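Local coordinates for D-glycero-D-manno-heptose 1-phosphate kinase (Bacteroides thetaiotaomicron, PDB 3K85), which probably transfers a phosphate from ATP to D-glycero-D-manno-heptose 1-phosphate and belongs to the GHMP kinases, at residues 20-23 and 24-28; 85-88 and 89-93; 235-238 and 239-243; 248-251 and 252-255; 314-317 and 318-322. All coordinates share one frame; numbering follows the deposited sequence.

Contact 1 of 5, residues 20-23 and 24-28; sequences DVSP and YSDIY
Asp-26 reaches back over the first turn of helix 24-27 to Ser-22. Its CB sits 3.5 Å from Pro-23 O. From there CG turns anti to the carbonyl carbon (chi1 -56°), which brings the carboxylate round to the loop. OD2 takes a 2.6 Å hydrogen bond from Ser-22 OG, the hydroxyl coming in from above the carboxylate plane. OD1 finds a further, weak partner in Asp-178 N. With an alanine here the carboxylate is gone, which would probably leave Ser-22 OG relying on Lys-158 and Asp-178 N without its weak acceptor. The loop follows strand 4-15, the first strand of this kinase fold, and enters the helix through the cis peptide bond before Pro-23. Backbone bonds close that turn: Ser-25 N donates to Val-21 O at 2.8 Å, and Ile-27 N to Pro-23 O at 2.9 Å. Pro-23 and Ile-27 run side by side, Pro-23 CB 3.8 Å from Ile-27 CD1. Lys-158 NZ bonds Asp-20 O, Ser-22 OG and Ser-25 OG, tying loop and helix together. The Tyr-24 ring turns from the loop toward helix 230-246, its OH bonded to His-233 ND1.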
loop_
_atom_site.group_PDB
_atom_site.type_symbol
_atom_site.label_atom_id
_atom_site.label_comp_id
_atom_site.label_asym_id
_atom_site.label_seq_id
_atom_site.Cartn_x
_atom_site.Cartn_y
_atom_site.Cartn_z
ATOM N N ASP A 20 10.699 -16.211 -6.225
ATOM C CA ASP A 20 11.256 -15.110 -7.001
ATOM C C ASP A 20 12.460 -15.500 -7.838
ATOM O O ASP A 20 12.905 -14.733 -8.688
ATOM C CB ASP A 20 11.660 -13.972 -6.066
ATOM C CG ASP A 20 12.636 -14.416 -4.989
ATOM O OD1 ASP A 20 12.333 -15.405 -4.282
ATOM O OD2 ASP A 20 13.704 -13.770 -4.848
ATOM N N VAL A 21 12.983 -16.694 -7.595
ATOM C CA VAL A 21 14.157 -17.185 -8.302
ATOM C C VAL A 21 13.852 -17.788 -9.662
ATOM O O VAL A 21 12.881 -18.531 -9.818
ATOM C CB VAL A 21 14.872 -18.258 -7.464
ATOM C CG1 VAL A 21 16.073 -18.797 -8.221
ATOM C CG2 VAL A 21 15.285 -17.675 -6.113
ATOM N N SER A 22 14.680 -17.469 -10.648
ATOM C CA SER A 22 14.512 -18.027 -11.987
ATOM C C SER A 22 15.134 -19.428 -11.978
ATOM O O SER A 22 16.064 -19.696 -11.217
ATOM C CB SER A 22 15.218 -17.163 -13.044
ATOM O OG SER A 22 14.621 -15.883 -13.168
ATOM N N PRO A 23 14.633 -20.333 -12.832
ATOM C CA PRO A 23 13.538 -20.083 -13.773
ATOM C C PRO A 23 12.144 -20.167 -13.160
ATOM O O PRO A 23 11.171 -19.786 -13.803
ATOM C CB PRO A 23 13.749 -21.161 -14.828
ATOM C CG PRO A 23 14.194 -22.325 -13.981
ATOM C CD PRO A 23 15.206 -21.678 -13.041
ATOM N N TYR A 24 12.038 -20.659 -11.929
ATOM C CA TYR A 24 10.718 -20.788 -11.314
ATOM C C TYR A 24 9.848 -19.533 -11.437
ATOM O O TYR A 24 8.657 -19.640 -11.723
ATOM C CB TYR A 24 10.809 -21.179 -9.833
ATOM C CG TYR A 24 9.432 -21.414 -9.230
ATOM C CD1 TYR A 24 8.898 -22.703 -9.125
ATOM C CD2 TYR A 24 8.621 -20.338 -8.860
ATOM C CE1 TYR A 24 7.590 -22.909 -8.675
ATOM C CE2 TYR A 24 7.319 -20.530 -8.413
ATOM C CZ TYR A 24 6.808 -21.817 -8.324
ATOM O OH TYR A 24 5.513 -21.994 -7.886
ATOM N N SER A 25 10.419 -18.351 -11.217
ATOM C CA SER A 25 9.623 -17.135 -11.322
ATOM C C SER A 25 9.135 -16.913 -12.751
ATOM O O SER A 25 8.015 -16.449 -12.972
ATOM C CB SER A 25 10.424 -15.907 -10.851
ATOM O OG SER A 25 11.433 -15.526 -11.768
ATOM N N ASP A 26 9.973 -17.266 -13.720
ATOM C CA ASP A 26 9.643 -17.079 -15.126
ATOM C C ASP A 26 8.648 -18.095 -15.694
ATOM O O ASP A 26 7.842 -17.773 -16.570
ATOM C CB ASP A 26 10.933 -17.084 -15.948
ATOM C CG ASP A 26 11.921 -16.042 -15.470
ATOM O OD1 ASP A 26 11.498 -14.879 -15.292
ATOM O OD2 ASP A 26 13.113 -16.374 -15.270
ATOM N N ILE A 27 8.691 -19.316 -15.184
ATOM C CA ILE A 27 7.788 -20.355 -15.653
ATOM C C ILE A 27 6.407 -20.309 -14.995
ATOM O O ILE A 27 5.385 -20.281 -15.678
ATOM C CB ILE A 27 8.411 -21.749 -15.419
ATOM C CG1 ILE A 27 9.697 -21.873 -16.238
ATOM C CG2 ILE A 27 7.407 -22.851 -15.777
ATOM C CD1 ILE A 27 10.587 -23.038 -15.805
ATOM N N TYR A 28 6.381 -20.292 -13.667
ATOM C CA TYR A 28 5.121 -20.296 -12.931
ATOM C C TYR A 28 4.692 -18.929 -12.419
ATOM O O TYR A 28 3.497 -18.680 -12.222
ATOM C CB TYR A 28 5.232 -21.254 -11.744
ATOM C CG TYR A 28 5.705 -22.637 -12.122
ATOM C CD1 TYR A 28 4.824 -23.586 -12.651
ATOM C CD2 TYR A 28 7.038 -23.000 -11.953
ATOM C CE1 TYR A 28 5.264 -24.870 -12.997
ATOM C CE2 TYR A 28 7.493 -24.273 -12.294
ATOM C CZ TYR A 28 6.604 -25.207 -12.817
ATOM O OH TYR A 28 7.072 -26.469 -13.156
#

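Contact 2 of 5, residues 85-88 and 89-93; sequences YNRI and IRDYR
Tyr-85 and Ile-89 make the tight side of this contact, one turn apart in the last part of helix 79-91, which ends in a Schellman motif. Ile-89 CG1 lies over one face of the tyrosine ring, 3.6 Å from the centroid and 19° off the normal, a CH-pi contact. Ile-89 CD1 reaches on past the CZ end of the ring, 3.5 Å from Tyr-85 OH. That hydroxyl is itself held by Met-69 O and Lys-97 N, so the ring is fixed at its far end too. Both residues are buried, and Phe-127 of helix 115-131 packs against Tyr-85. Ile-88 faces the same helix, touching Leu-124 and Leu-131.

The polar side is looser and more exposed. Arg-87 bends at chi2 (74°), which carries its guanidinium forward along the helix, toward Asp-91. NH1 then makes a salt bridge with Asp-91 OD2 at 2.5 Å, the carboxylate meeting the guanidinium at its edge with the two planes nearly perpendicular. A water takes a weak bond from Arg-87 NH2 and donates to Asp-91 OD2, while Glu-146, bound to NH2, gives Arg-87 a second charge partner. Arg-90 NH2 lies 3.4 Å from Arg-87 CD and pairs with Asp-151, an anion that Arg-87 also approaches, at longer range. At the helix end Tyr-92 packs more loosely: Ile-88 CG2 is 4.0 Å from its CD2. Ile-88 O accepts from Tyr-92 N and also lies at the ring edge, 3.4 Å from Tyr-92 CD2.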
loop_
_atom_site.group_PDB
_atom_site.type_symbol
_atom_site.label_atom_id
_atom_site.label_comp_id
_atom_site.label_asym_id
_atom_site.label_seq_id
_atom_site.Cartn_x
_atom_site.Cartn_y
_atom_site.Cartn_z
ATOM N N TYR A 85 30.260 1.446 -9.835
ATOM C CA TYR A 85 31.013 2.503 -10.489
ATOM C C TYR A 85 31.217 2.224 -11.984
ATOM O O TYR A 85 31.076 3.126 -12.814
ATOM C CB TYR A 85 32.376 2.673 -9.826
ATOM C CG TYR A 85 33.248 3.659 -10.551
ATOM C CD1 TYR A 85 32.997 5.023 -10.466
ATOM C CD2 TYR A 85 34.286 3.228 -11.384
ATOM C CE1 TYR A 85 33.748 5.939 -11.192
ATOM C CE2 TYR A 85 35.046 4.138 -12.118
ATOM C CZ TYR A 85 34.768 5.489 -12.019
ATOM O OH TYR A 85 35.475 6.406 -12.764
ATOM N N ASN A 86 31.552 0.985 -12.336
ATOM C CA ASN A 86 31.778 0.655 -13.745
ATOM C C ASN A 86 30.495 0.797 -14.568
ATOM O O ASN A 86 30.474 1.472 -15.616
ATOM C CB ASN A 86 32.342 -0.767 -13.886
ATOM C CG ASN A 86 33.776 -0.886 -13.368
ATOM O OD1 ASN A 86 34.533 0.086 -13.370
ATOM N ND2 ASN A 86 34.152 -2.082 -12.939
ATOM N N ARG A 87 29.433 0.163 -14.073
ATOM C CA ARG A 87 28.126 0.179 -14.711
ATOM C C ARG A 87 27.640 1.601 -14.966
ATOM O O ARG A 87 27.111 1.886 -16.040
ATOM C CB ARG A 87 27.112 -0.554 -13.830
ATOM C CG ARG A 87 25.865 -1.038 -14.558
ATOM C CD ARG A 87 26.174 -2.257 -15.425
ATOM N NE ARG A 87 24.965 -3.020 -15.724
ATOM C CZ ARG A 87 23.990 -2.566 -16.495
ATOM N NH1 ARG A 87 24.102 -1.363 -17.047
ATOM N NH2 ARG A 87 22.897 -3.296 -16.691
ATOM N N ILE A 88 27.817 2.490 -13.983
ATOM C CA ILE A 88 27.383 3.884 -14.120
ATOM C C ILE A 88 28.254 4.631 -15.124
ATOM O O ILE A 88 27.765 5.485 -15.875
ATOM C CB ILE A 88 27.410 4.670 -12.745
ATOM C CG1 ILE A 88 26.386 4.088 -11.761
ATOM C CG2 ILE A 88 27.062 6.137 -12.970
ATOM C CD1 ILE A 88 24.964 4.091 -12.289
ATOM N N ILE A 89 29.549 4.328 -15.134
ATOM C CA ILE A 89 30.443 4.993 -16.091
ATOM C C ILE A 89 30.044 4.595 -17.510
ATOM O O ILE A 89 30.025 5.437 -18.406
ATOM C CB ILE A 89 31.936 4.618 -15.870
ATOM C CG1 ILE A 89 32.416 5.145 -14.514
ATOM C CG2 ILE A 89 32.795 5.220 -16.990
ATOM C CD1 ILE A 89 32.430 6.660 -14.411
ATOM N N ARG A 90 29.713 3.316 -17.698
ATOM C CA ARG A 90 29.306 2.810 -19.003
ATOM C C ARG A 90 27.941 3.321 -19.447
ATOM O O ARG A 90 27.821 3.985 -20.478
ATOM C CB ARG A 90 29.267 1.281 -19.006
ATOM C CG ARG A 90 30.615 0.625 -18.878
ATOM C CD ARG A 90 30.580 -0.725 -19.543
ATOM N NE ARG A 90 29.637 -1.629 -18.903
ATOM C CZ ARG A 90 29.847 -2.214 -17.729
ATOM N NH1 ARG A 90 30.980 -1.986 -17.067
ATOM N NH2 ARG A 90 28.933 -3.034 -17.224
ATOM N N ASP A 91 26.915 2.997 -18.667
ATOM C CA ASP A 91 25.555 3.403 -18.982
ATOM C C ASP A 91 25.373 4.874 -19.288
ATOM O O ASP A 91 24.541 5.242 -20.110
ATOM C CB ASP A 91 24.612 2.998 -17.855
ATOM C CG ASP A 91 24.238 1.538 -17.922
ATOM O OD1 ASP A 91 24.726 0.850 -18.848
ATOM O OD2 ASP A 91 23.463 1.078 -17.059
ATOM N N TYR A 92 26.151 5.725 -18.640
ATOM C CA TYR A 92 26.016 7.146 -18.884
ATOM C C TYR A 92 27.182 7.746 -19.676
ATOM O O TYR A 92 27.244 8.967 -19.878
ATOM C CB TYR A 92 25.784 7.858 -17.541
ATOM C CG TYR A 92 24.482 7.407 -16.923
ATOM C CD1 TYR A 92 23.266 7.926 -17.376
ATOM C CD2 TYR A 92 24.448 6.358 -16.001
ATOM C CE1 TYR A 92 22.051 7.412 -16.939
ATOM C CE2 TYR A 92 23.237 5.832 -15.557
ATOM C CZ TYR A 92 22.042 6.363 -16.036
ATOM O OH TYR A 92 20.835 5.829 -15.655
ATOM N N ARG A 93 28.084 6.876 -20.139
ATOM C CA ARG A 93 29.244 7.284 -20.938
ATOM C C ARG A 93 29.946 8.476 -20.305
ATOM O O ARG A 93 30.185 9.486 -20.963
ATOM C CB ARG A 93 28.792 7.672 -22.344
ATOM C CG ARG A 93 27.913 6.654 -23.056
ATOM C CD ARG A 93 27.384 7.259 -24.362
ATOM N NE ARG A 93 28.410 8.080 -25.017
ATOM C CZ ARG A 93 28.279 8.673 -26.203
ATOM N NH1 ARG A 93 27.153 8.542 -26.897
ATOM N NH2 ARG A 93 29.275 9.408 -26.693
HETATM O O HOH W 1 21.479 -0.611 -17.569
#

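Contact 3 of 5, residues 235-238 and 239-243; sequences IKQS and AIDTK
Gln-237 and Asp-241 bridge one turn on the outer side of helix 230-246 through an amide-carboxylate bond. Gln-237 is bent at chi2 (60°), which carries its amide forward along the helix, and NE2 donates to Asp-241 OD1 at 3.1 Å. The bond is fairly straight, 161° at the hydrogen; the acceptor lies in the amide plane, whereas the donor comes from above the carboxylate plane. Ile-240 CB lies beside the amide, 3.9 Å from Gln-237 NE2.

The backbone bonds tighten this turn locally. Ala-239 N to Lys-236 O (3.1 Å) and Ile-240 N to Gln-237 O (2.8 Å) are weak, three-residue steps. Four-residue bonds resume with Asp-241 N to Gln-237 O at 3.1 Å and Thr-242 N to Ser-238 O at 2.6 Å.

Other side chains pack on the fold. Ala-239 and Ile-240 lie on Leu-31 of strand 30-37; Thr-242 touches Leu-33 of that strand and Ile-257 and Phe-254 of helix 251-264. Lys-243 carries a charge to the dimer, bonding Asn-183 of the second subunit.

Hydroxyl-to-carbonyl bonds complete the set. Ser-238 OG donates to Ile-235 O at 2.5 Å. Thr-242 OG1 donates from above the carbonyl plane to Ser-238 O at 2.8 Å, so that this oxygen accepts two bonds from one residue.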
loop_
_atom_site.group_PDB
_atom_site.type_symbol
_atom_site.label_atom_id
_atom_site.label_comp_id
_atom_site.label_asym_id
_atom_site.label_seq_id
_atom_site.Cartn_x
_atom_site.Cartn_y
_atom_site.Cartn_z
ATOM N N ILE A 235 4.836 -22.494 -1.076
ATOM C CA ILE A 235 5.584 -21.335 -0.591
ATOM C C ILE A 235 5.053 -20.091 -1.301
ATOM O O ILE A 235 4.939 -19.031 -0.705
ATOM C CB ILE A 235 7.102 -21.492 -0.868
ATOM C CG1 ILE A 235 7.690 -22.535 0.091
ATOM C CG2 ILE A 235 7.812 -20.153 -0.728
ATOM C CD1 ILE A 235 9.146 -22.883 -0.170
ATOM N N LYS A 236 4.730 -20.234 -2.582
ATOM C CA LYS A 236 4.170 -19.132 -3.356
ATOM C C LYS A 236 2.790 -18.801 -2.773
ATOM O O LYS A 236 2.460 -17.637 -2.546
ATOM C CB LYS A 236 4.021 -19.540 -4.825
ATOM C CG LYS A 236 3.239 -18.544 -5.680
ATOM C CD LYS A 236 3.055 -19.037 -7.112
ATOM C CE LYS A 236 2.408 -17.969 -7.992
ATOM N NZ LYS A 236 2.487 -18.299 -9.454
ATOM N N GLN A 237 2.000 -19.839 -2.520
ATOM C CA GLN A 237 0.655 -19.680 -1.978
ATOM C C GLN A 237 0.666 -18.982 -0.630
ATOM O O GLN A 237 -0.181 -18.140 -0.354
ATOM C CB GLN A 237 -0.020 -21.043 -1.819
ATOM C CG GLN A 237 -1.438 -20.977 -1.265
ATOM C CD GLN A 237 -2.355 -20.162 -2.151
ATOM O OE1 GLN A 237 -2.310 -20.279 -3.376
ATOM N NE2 GLN A 237 -3.195 -19.333 -1.541
ATOM N N SER A 238 1.623 -19.361 0.209
ATOM C CA SER A 238 1.752 -18.783 1.533
ATOM C C SER A 238 1.866 -17.257 1.450
ATOM O O SER A 238 1.376 -16.548 2.325
ATOM C CB SER A 238 2.970 -19.386 2.272
ATOM O OG SER A 238 4.224 -18.997 1.714
ATOM N N ALA A 239 2.496 -16.754 0.395
ATOM C CA ALA A 239 2.638 -15.313 0.242
ATOM C C ALA A 239 1.241 -14.706 0.191
ATOM O O ALA A 239 0.986 -13.662 0.789
ATOM C CB ALA A 239 3.416 -14.978 -1.028
ATOM N N ILE A 240 0.336 -15.374 -0.518
ATOM C CA ILE A 240 -1.037 -14.899 -0.620
ATOM C C ILE A 240 -1.743 -14.980 0.741
ATOM O O ILE A 240 -2.395 -14.025 1.160
ATOM C CB ILE A 240 -1.843 -15.720 -1.648
ATOM C CG1 ILE A 240 -1.274 -15.489 -3.051
ATOM C CG2 ILE A 240 -3.321 -15.319 -1.605
ATOM C CD1 ILE A 240 -1.974 -16.306 -4.140
ATOM N N ASP A 241 -1.606 -16.110 1.432
ATOM C CA ASP A 241 -2.251 -16.277 2.737
ATOM C C ASP A 241 -1.660 -15.334 3.779
ATOM O O ASP A 241 -2.378 -14.846 4.645
ATOM C CB ASP A 241 -2.112 -17.717 3.246
ATOM C CG ASP A 241 -2.502 -18.752 2.200
ATOM O OD1 ASP A 241 -3.481 -18.515 1.461
ATOM O OD2 ASP A 241 -1.834 -19.813 2.127
ATOM N N THR A 242 -0.353 -15.093 3.698
ATOM C CA THR A 242 0.311 -14.218 4.652
ATOM C C THR A 242 -0.112 -12.768 4.469
ATOM O O THR A 242 -0.361 -12.066 5.451
ATOM C CB THR A 242 1.848 -14.329 4.558
ATOM O OG1 THR A 242 2.243 -15.671 4.864
ATOM C CG2 THR A 242 2.518 -13.399 5.565
ATOM N N LYS A 243 -0.211 -12.323 3.220
ATOM C CA LYS A 243 -0.630 -10.952 2.948
ATOM C C LYS A 243 -1.983 -10.720 3.599
ATOM O O LYS A 243 -2.157 -9.807 4.414
ATOM C CB LYS A 243 -0.760 -10.698 1.446
ATOM C CG LYS A 243 -1.155 -9.263 1.122
ATOM C CD LYS A 243 -1.418 -9.057 -0.354
ATOM C CE LYS A 243 -2.654 -9.811 -0.806
ATOM N NZ LYS A 243 -3.022 -9.439 -2.197
#

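Contact 4 of 5, residues 248-251 and 252-255; sequences KGDV and GEFA
Asp-250 OD1 accepts from Glu-253 N over 2.5 Å, the shortest polar bond between the loop and the helix that follows. The angle at the hydrogen is 156°, and the amide meets the oxygen from above the carboxylate plane, not within it. With CG anti to the backbone N (chi1 -168°), the carboxylate swings over the first turn, where OD1 also lies 3.0 Å from Glu-253 CB. This makes Asp-250 the N-cap of helix 251-264: its negative side chain covers a backbone N-H that the helix itself cannot satisfy. A valine in its place would take away the acceptor and would probably leave Glu-253 N without its capping partner, the helix start less firmly fixed. The main chain follows with Phe-254 N to Asp-250 O at 3.2 Å and Ala-255 N to Val-251 O at 2.9 Å. Just before the cap, Gly-249 has positive phi and closes helix 230-246 as the C-prime residue of a Schellman motif; the join between the two helices is therefore only a few residues long. Glu-253 turns its carboxylate to Arg-256. Val-251 and Phe-254 face inward onto Val-306 of strand 303-306, and Phe-254 CB rests 3.2 Å from Val-251 O.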
loop_
_atom_site.group_PDB
_atom_site.type_symbol
_atom_site.label_atom_id
_atom_site.label_comp_id
_atom_site.label_asym_id
_atom_site.label_seq_id
_atom_site.Cartn_x
_atom_site.Cartn_y
_atom_site.Cartn_z
ATOM N N LYS A 248 -4.982 -7.862 8.203
ATOM C CA LYS A 248 -6.047 -7.835 9.200
ATOM C C LYS A 248 -5.473 -7.842 10.623
ATOM O O LYS A 248 -6.209 -7.692 11.596
ATOM C CB LYS A 248 -6.993 -9.032 9.004
ATOM C CG LYS A 248 -7.923 -8.906 7.794
ATOM C CD LYS A 248 -8.975 -10.020 7.773
ATOM C CE LYS A 248 -10.182 -9.682 6.876
ATOM N NZ LYS A 248 -9.859 -9.617 5.416
ATOM N N GLY A 249 -4.158 -8.010 10.732
ATOM C CA GLY A 249 -3.514 -8.025 12.034
ATOM C C GLY A 249 -3.576 -9.383 12.709
ATOM O O GLY A 249 -3.288 -9.523 13.900
ATOM N N ASP A 250 -3.952 -10.397 11.946
ATOM C CA ASP A 250 -4.043 -11.737 12.500
ATOM C C ASP A 250 -2.658 -12.363 12.614
ATOM O O ASP A 250 -2.250 -13.154 11.765
ATOM C CB ASP A 250 -4.929 -12.607 11.614
ATOM C CG ASP A 250 -5.296 -13.915 12.270
ATOM O OD1 ASP A 250 -4.441 -14.498 12.976
ATOM O OD2 ASP A 250 -6.439 -14.370 12.069
ATOM N N VAL A 251 -1.936 -12.015 13.668
ATOM C CA VAL A 251 -0.599 -12.562 13.871
ATOM C C VAL A 251 -0.636 -14.071 14.143
ATOM O O VAL A 251 0.289 -14.796 13.776
ATOM C CB VAL A 251 0.127 -11.850 15.036
ATOM C CG1 VAL A 251 1.571 -12.359 15.150
ATOM C CG2 VAL A 251 0.129 -10.354 14.796
ATOM N N GLY A 252 -1.707 -14.535 14.784
ATOM C CA GLY A 252 -1.843 -15.950 15.075
ATOM C C GLY A 252 -1.863 -16.748 13.783
ATOM O O GLY A 252 -1.197 -17.784 13.664
ATOM N N GLU A 253 -2.623 -16.262 12.802
ATOM C CA GLU A 253 -2.704 -16.938 11.519
ATOM C C GLU A 253 -1.334 -16.905 10.851
ATOM O O GLU A 253 -0.951 -17.846 10.158
ATOM C CB GLU A 253 -3.739 -16.266 10.620
ATOM C CG GLU A 253 -3.859 -16.902 9.239
ATOM C CD GLU A 253 -4.302 -18.366 9.280
ATOM O OE1 GLU A 253 -4.427 -18.977 8.190
ATOM O OE2 GLU A 253 -4.528 -18.901 10.391
ATOM N N PHE A 254 -0.593 -15.822 11.069
ATOM C CA PHE A 254 0.735 -15.700 10.482
ATOM C C PHE A 254 1.633 -16.774 11.090
ATOM O O PHE A 254 2.440 -17.403 10.400
ATOM C CB PHE A 254 1.314 -14.299 10.739
ATOM C CG PHE A 254 2.732 -14.126 10.262
ATOM C CD1 PHE A 254 3.110 -14.531 8.981
ATOM C CD2 PHE A 254 3.691 -13.558 11.094
ATOM C CE1 PHE A 254 4.423 -14.371 8.540
ATOM C CE2 PHE A 254 5.004 -13.391 10.668
ATOM C CZ PHE A 254 5.374 -13.797 9.390
ATOM N N ALA A 255 1.481 -16.985 12.389
ATOM C CA ALA A 255 2.269 -17.991 13.088
ATOM C C ALA A 255 1.952 -19.375 12.500
ATOM O O ALA A 255 2.850 -20.159 12.192
ATOM C CB ALA A 255 1.947 -17.952 14.596
#

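Contact 5 of 5, residues 314-317 and 318-322; sequences EVVR and ALNNL
Val-315 and Leu-319, one turn apart, form the apolar side of this helix end. They lie side by side and point the same way, Val-315 CG1 4.1 Å from Leu-319 CD1, a loose van der Waals contact and no tighter. Leu-319 CG is turned anti to its own carbonyl carbon (chi1 -69°), which keeps the branch close above the preceding turn, 3.5 Å from Val-315 O. Both side chains are buried: Val-315 meets Val-200 and Leu-319 meets Tyr-202, two residues of strand 199-202, while Val-326 of a loop touches Leu-319.

The backbone bonds are straight at first and then weaken. Ala-318 N donates to Glu-314 O at 2.9 Å with 168° at the hydrogen, and Leu-319 N to Val-315 O at 3.1 Å with 176°. Asn-320 N still reaches Val-316 O at 3.1 Å. After that the pattern frays: the bond from Asn-321 N to Arg-317 O is weak, and Asn-321 N turns instead to Ala-318 O at 2.9 Å. Leu-322 N follows to Leu-319 O at 2.7 Å, a second three-residue step that tightens the last turn.

The polar side is open to solvent. Arg-317 extends outward from the helix, with a long, weak ion pair to Glu-313, and Glu-314 points away from the following turn. Val-316 and Asn-320 run alongside each other at the boundary between the two sides.

An amphipathic helix laid on an antiparallel sheet in this way, here helix 309-320 on the sheet that contains strands 199-202 and 303-306, is typical of the alpha+beta C-terminal domain of GHMP kinases.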
loop_
_atom_site.group_PDB
_atom_site.type_symbol
_atom_site.label_atom_id
_atom_site.label_comp_id
_atom_site.label_asym_id
_atom_site.label_seq_id
_atom_site.Cartn_x
_atom_site.Cartn_y
_atom_site.Cartn_z
ATOM N N GLU A 314 10.551 -13.710 27.588
ATOM C CA GLU A 314 11.004 -15.024 28.017
ATOM C C GLU A 314 11.792 -15.621 26.858
ATOM O O GLU A 314 12.974 -15.937 26.997
ATOM C CB GLU A 314 9.803 -15.904 28.358
ATOM C CG GLU A 314 9.875 -16.574 29.727
ATOM C CD GLU A 314 10.204 -15.602 30.858
ATOM O OE1 GLU A 314 11.394 -15.276 31.049
ATOM O OE2 GLU A 314 9.268 -15.156 31.555
ATOM N N VAL A 315 11.136 -15.757 25.709
ATOM C CA VAL A 315 11.785 -16.295 24.523
ATOM C C VAL A 315 13.139 -15.622 24.301
ATOM O O VAL A 315 14.161 -16.293 24.144
ATOM C CB VAL A 315 10.899 -16.080 23.265
ATOM C CG1 VAL A 315 11.664 -16.468 22.006
ATOM C CG2 VAL A 315 9.625 -16.913 23.377
ATOM N N VAL A 316 13.148 -14.293 24.297
ATOM C CA VAL A 316 14.384 -13.559 24.083
ATOM C C VAL A 316 15.446 -13.875 25.119
ATOM O O VAL A 316 16.617 -14.005 24.779
ATOM C CB VAL A 316 14.139 -12.035 24.061
ATOM C CG1 VAL A 316 15.452 -11.285 24.228
ATOM C CG2 VAL A 316 13.505 -11.641 22.738
ATOM N N ARG A 317 15.049 -14.003 26.380
ATOM C CA ARG A 317 16.018 -14.297 27.436
ATOM C C ARG A 317 16.644 -15.683 27.301
ATOM O O ARG A 317 17.853 -15.850 27.475
ATOM C CB ARG A 317 15.368 -14.161 28.815
ATOM C CG ARG A 317 15.368 -12.740 29.342
ATOM C CD ARG A 317 14.667 -12.647 30.682
ATOM N NE ARG A 317 14.870 -11.345 31.315
ATOM C CZ ARG A 317 14.389 -11.014 32.508
ATOM N NH1 ARG A 317 13.673 -11.892 33.199
ATOM N NH2 ARG A 317 14.623 -9.809 33.009
ATOM N N ALA A 318 15.810 -16.669 26.988
ATOM C CA ALA A 318 16.263 -18.040 26.831
ATOM C C ALA A 318 17.252 -18.158 25.682
ATOM O O ALA A 318 18.348 -18.691 25.861
ATOM C CB ALA A 318 15.074 -18.948 26.594
ATOM N N LEU A 319 16.869 -17.657 24.508
ATOM C CA LEU A 319 17.737 -17.723 23.337
ATOM C C LEU A 319 19.084 -17.028 23.546
ATOM O O LEU A 319 20.123 -17.560 23.144
ATOM C CB LEU A 319 17.037 -17.130 22.103
ATOM C CG LEU A 319 15.841 -17.891 21.512
ATOM C CD1 LEU A 319 15.289 -17.131 20.313
ATOM C CD2 LEU A 319 16.262 -19.293 21.095
ATOM N N ASN A 320 19.078 -15.848 24.168
ATOM C CA ASN A 320 20.328 -15.126 24.404
ATOM C C ASN A 320 21.245 -15.932 25.314
ATOM O O ASN A 320 22.453 -15.686 25.374
ATOM C CB ASN A 320 20.067 -13.748 25.020
ATOM C CG ASN A 320 19.619 -12.720 23.993
ATOM O OD1 ASN A 320 18.515 -12.798 23.462
ATOM N ND2 ASN A 320 20.480 -11.753 23.705
ATOM N N ASN A 321 20.664 -16.894 26.028
ATOM C CA ASN A 321 21.439 -17.753 26.911
ATOM C C ASN A 321 22.080 -18.861 26.092
ATOM O O ASN A 321 22.745 -19.742 26.635
ATOM C CB ASN A 321 20.561 -18.363 28.010
ATOM C CG ASN A 321 20.519 -17.507 29.265
ATOM O OD1 ASN A 321 21.547 -16.987 29.711
ATOM N ND2 ASN A 321 19.333 -17.368 29.851
ATOM N N LEU A 322 21.862 -18.816 24.783
ATOM C CA LEU A 322 22.442 -19.794 23.879
ATOM C C LEU A 322 23.760 -19.236 23.364
ATOM O O LEU A 322 24.214 -18.179 23.813
ATOM C CB LEU A 322 21.496 -20.088 22.712
ATOM C CG LEU A 322 20.524 -21.262 22.881
ATOM C CD1 LEU A 322 19.776 -21.145 24.201
ATOM C CD2 LEU A 322 19.553 -21.284 21.705
#

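How the contacts relate
Contacts 1, 3 and 4 form a chain of neighbours. Contact 1 touches contact 3 where Tyr-28 O lies 3.0 Å from Lys-236 NZ, their centres 16 Å apart. Contact 3 touches contact 4, whose centre is 13 Å away, through Thr-242 CG2 and Phe-254 CD1 at 3.6 Å; the two helices follow each other in sequence. Contact 5 stands apart, its nearest atoms about 12 Å from contact 4, though both lie in the part of the chain matching the GHMP kinase C-terminal domain. Contact 2, in the part matching the N-terminal domain, is across the chain's centre from contacts 3, 4 and 5, its centre about 48 Å from that of contact 5.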